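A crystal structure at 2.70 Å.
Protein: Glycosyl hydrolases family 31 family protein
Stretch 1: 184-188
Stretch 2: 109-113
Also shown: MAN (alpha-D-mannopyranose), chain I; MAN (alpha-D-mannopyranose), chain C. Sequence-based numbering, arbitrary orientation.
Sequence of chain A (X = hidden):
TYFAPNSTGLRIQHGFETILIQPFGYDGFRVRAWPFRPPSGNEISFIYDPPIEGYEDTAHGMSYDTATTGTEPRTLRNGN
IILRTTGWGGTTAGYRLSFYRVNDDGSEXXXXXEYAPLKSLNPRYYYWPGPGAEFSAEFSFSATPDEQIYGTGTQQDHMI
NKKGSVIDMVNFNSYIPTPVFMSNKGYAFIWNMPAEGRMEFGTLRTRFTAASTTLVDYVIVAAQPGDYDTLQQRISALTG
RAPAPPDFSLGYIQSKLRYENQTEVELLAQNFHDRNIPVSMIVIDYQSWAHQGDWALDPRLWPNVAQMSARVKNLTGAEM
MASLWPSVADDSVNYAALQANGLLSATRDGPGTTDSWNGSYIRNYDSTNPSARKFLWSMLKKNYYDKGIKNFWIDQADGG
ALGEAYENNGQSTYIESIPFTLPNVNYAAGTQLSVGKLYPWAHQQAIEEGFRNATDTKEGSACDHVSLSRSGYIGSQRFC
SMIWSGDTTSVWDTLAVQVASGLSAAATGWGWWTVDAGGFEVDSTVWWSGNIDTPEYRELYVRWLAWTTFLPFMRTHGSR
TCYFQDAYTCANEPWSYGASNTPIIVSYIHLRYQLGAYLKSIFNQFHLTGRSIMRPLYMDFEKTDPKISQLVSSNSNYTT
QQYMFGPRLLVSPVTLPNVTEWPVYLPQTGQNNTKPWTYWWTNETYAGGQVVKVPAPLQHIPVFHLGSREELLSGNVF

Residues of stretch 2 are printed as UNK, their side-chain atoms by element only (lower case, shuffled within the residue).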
# COMPACT_ATOMS: atom_id res chain seq x y z
N ASN A 184 -0.95 -37.77 -10.23
CA ASN A 184 -0.92 -39.11 -10.80
C ASN A 184 0.09 -39.26 -11.93
O ASN A 184 0.33 -40.38 -12.38
CB ASN A 184 -2.32 -39.51 -11.29
CG ASN A 184 -2.88 -38.54 -12.31
OD1 ASN A 184 -2.34 -37.45 -12.51
ND2 ASN A 184 -3.97 -38.94 -12.96
N LYS A 185 0.70 -38.16 -12.38
CA LYS A 185 1.80 -38.26 -13.34
C LYS A 185 3.06 -38.84 -12.71
O LYS A 185 4.01 -39.15 -13.45
CB LYS A 185 2.11 -36.90 -13.95
CG LYS A 185 1.16 -36.49 -15.05
CD LYS A 185 1.70 -35.30 -15.83
CE LYS A 185 0.75 -34.90 -16.94
NZ LYS A 185 1.03 -33.53 -17.45
N GLY A 186 3.11 -38.98 -11.39
CA GLY A 186 4.26 -39.55 -10.73
C GLY A 186 5.21 -38.51 -10.16
O GLY A 186 6.43 -38.63 -10.30
N TYR A 187 4.66 -37.49 -9.50
CA TYR A 187 5.51 -36.52 -8.83
C TYR A 187 4.73 -35.85 -7.71
O TYR A 187 3.50 -35.78 -7.75
CB TYR A 187 6.06 -35.47 -9.80
CG TYR A 187 5.05 -34.47 -10.31
CD1 TYR A 187 4.26 -34.75 -11.41
CD2 TYR A 187 4.90 -33.23 -9.69
CE1 TYR A 187 3.34 -33.83 -11.89
CE2 TYR A 187 3.98 -32.31 -10.15
CZ TYR A 187 3.20 -32.61 -11.25
OH TYR A 187 2.29 -31.70 -11.72
N ALA A 188 5.46 -35.36 -6.72
CA ALA A 188 4.91 -34.58 -5.63
C ALA A 188 5.56 -33.20 -5.62
O ALA A 188 6.65 -33.00 -6.16
CB ALA A 188 5.11 -35.28 -4.28
N UNK A 109 9.37 -38.84 -19.13
CA UNK A 109 8.03 -38.29 -19.04
C UNK A 109 8.11 -36.89 -18.44
O UNK A 109 8.73 -36.71 -17.39
c UNK A 109 7.12 -39.18 -18.20
c UNK A 109 5.83 -38.46 -17.83
o UNK A 109 6.80 -40.38 -18.93
N UNK A 110 7.48 -35.92 -19.10
CA UNK A 110 7.46 -34.56 -18.58
C UNK A 110 6.53 -34.48 -17.38
O UNK A 110 5.31 -34.65 -17.52
c UNK A 110 8.12 -31.51 -18.76
c UNK A 110 6.08 -31.31 -20.18
c UNK A 110 7.03 -33.58 -19.67
c UNK A 110 6.81 -32.15 -19.15
N UNK A 111 7.09 -34.22 -16.20
CA UNK A 111 6.27 -34.02 -15.01
C UNK A 111 5.55 -32.68 -15.08
O UNK A 111 4.31 -32.61 -15.00
c UNK A 111 7.98 -35.38 -13.64
c UNK A 111 7.14 -34.11 -13.76
c UNK A 111 7.08 -36.60 -13.46
c UNK A 111 8.95 -35.26 -12.49
N UNK A 112 6.30 -31.59 -15.22
CA UNK A 112 5.76 -30.25 -15.39
C UNK A 112 6.90 -29.32 -15.77
O UNK A 112 8.07 -29.60 -15.48
c UNK A 112 6.03 -29.73 -12.95
c UNK A 112 5.06 -29.74 -14.12
o UNK A 112 4.58 -28.40 -14.35
N UNK A 113 6.55 -28.21 -16.42
CA UNK A 113 7.49 -27.13 -16.69
C UNK A 113 6.83 -25.81 -16.32
O UNK A 113 5.65 -25.76 -15.95
n UNK A 113 7.09 -27.61 -20.36
c UNK A 113 6.80 -27.17 -19.14
c UNK A 113 7.95 -27.14 -18.16
o UNK A 113 5.67 -26.82 -18.82
C1 MAN I . 4.54 -30.67 -23.74
C2 MAN I . 4.51 -29.23 -23.28
C3 MAN I . 5.72 -28.48 -23.80
C4 MAN I . 6.98 -29.27 -23.53
C5 MAN I . 6.80 -30.67 -24.08
C6 MAN I . 8.07 -31.47 -23.90
O2 MAN I . 4.48 -29.16 -21.87
O3 MAN I . 5.80 -27.23 -23.15
O4 MAN I . 8.06 -28.65 -24.17
O5 MAN I . 5.75 -31.29 -23.38
O6 MAN I . 7.99 -32.66 -24.65
C1 MAN C . 5.29 -26.17 -23.97
C2 MAN C . 6.15 -24.96 -23.67
C3 MAN C . 5.98 -24.57 -22.22
C4 MAN C . 4.51 -24.46 -21.88
C5 MAN C . 3.77 -25.69 -22.35
C6 MAN C . 2.29 -25.53 -22.05
O2 MAN C . 5.75 -23.89 -24.50
O3 MAN C . 6.60 -23.33 -21.99
O4 MAN C . 4.37 -24.34 -20.48
O5 MAN C . 3.94 -25.86 -23.73
O6 MAN C . 1.69 -24.79 -23.09

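Position 109 has three side-chain atoms: a carbon bonded to the backbone that carries one oxygen and one further carbon. A beta-branched side chain with a hydroxyl is threonine. The CA-to-CB bond of Thr-109 points toward stretch 1, yet its side chain approaches no nearer than CG2 to Lys-185 O, 4.8 Å, so it lies at the margin; chi1 is -72° (m), and OG1 is hydrogen-bonded elsewhere in the structure.

Position 110 has four carbons and no heteroatom, with the fork at the second. That is leucine, since isoleucine would fork at the first. The side chain of Leu-110 leaves sideways, its nearest approach being CD2 to Lys-185 NZ, 6.2 Å; the backbone makes the contact, with O 4.0 Å from Lys-185 CD. With chi angles of 172° (t) and 70° (p), the side chain reaches the chain I mannose instead, CD2 lying 3.2 Å from its O2.

Position 111 again has four carbons forked at the second. One terminal carbon lies 3.8 Å from Gly-186 O, and CB lies 3.8 Å from Tyr-187 CD1. This too is leucine. Leu-111, at -54° (m) and 171° (t), has the largest covered area of either stretch, 88 Å²; the carbon near Gly-186 O is CD2.

Position 112 has one carbon carrying an oxygen and a carbon, with CB 4.2 Å from Tyr-187 OH. The pattern of position 109 recurs, giving threonine. Thr-112 points toward stretch 1 with chi1 at 179° (t), CG2 approaching the tyrosine ring obliquely, while OG1 is hydrogen-bonded elsewhere in the structure.

Position 113 has two carbons in line, the second carrying one oxygen and one nitrogen: a short carboxamide, hence asparagine. The side chain of Asn-113 comes no nearer than OD1 to Lys-185 NZ, 8.3 Å, and faces the sugars. Its ND2 donates to O3 of the chain I mannose at 3.1 Å and, weakly, to O2 of the same sugar at 3.4 Å; its OD1 is 3.3 Å from O4 of the chain C mannose.

The contact works by packing, with no hydrogen bond between the stretches, and buries 261 Å². It centres on Leu-111, whose CA is 6.4 Å from Lys-185 CA. The aliphatic chain of Lys-185 runs past the carbonyls of Leu-110 and Leu-111, CD lying 3.8 Å from Leu-111 O, while Tyr-187 places CE1 3.5 Å from Leu-111 O. Gly-186 has phi/psi 99/44, where a CB would jam against the preceding carbonyl oxygen; the backbone itself calls for glycine.

Stretch 2, residues 109-113: TLLTN
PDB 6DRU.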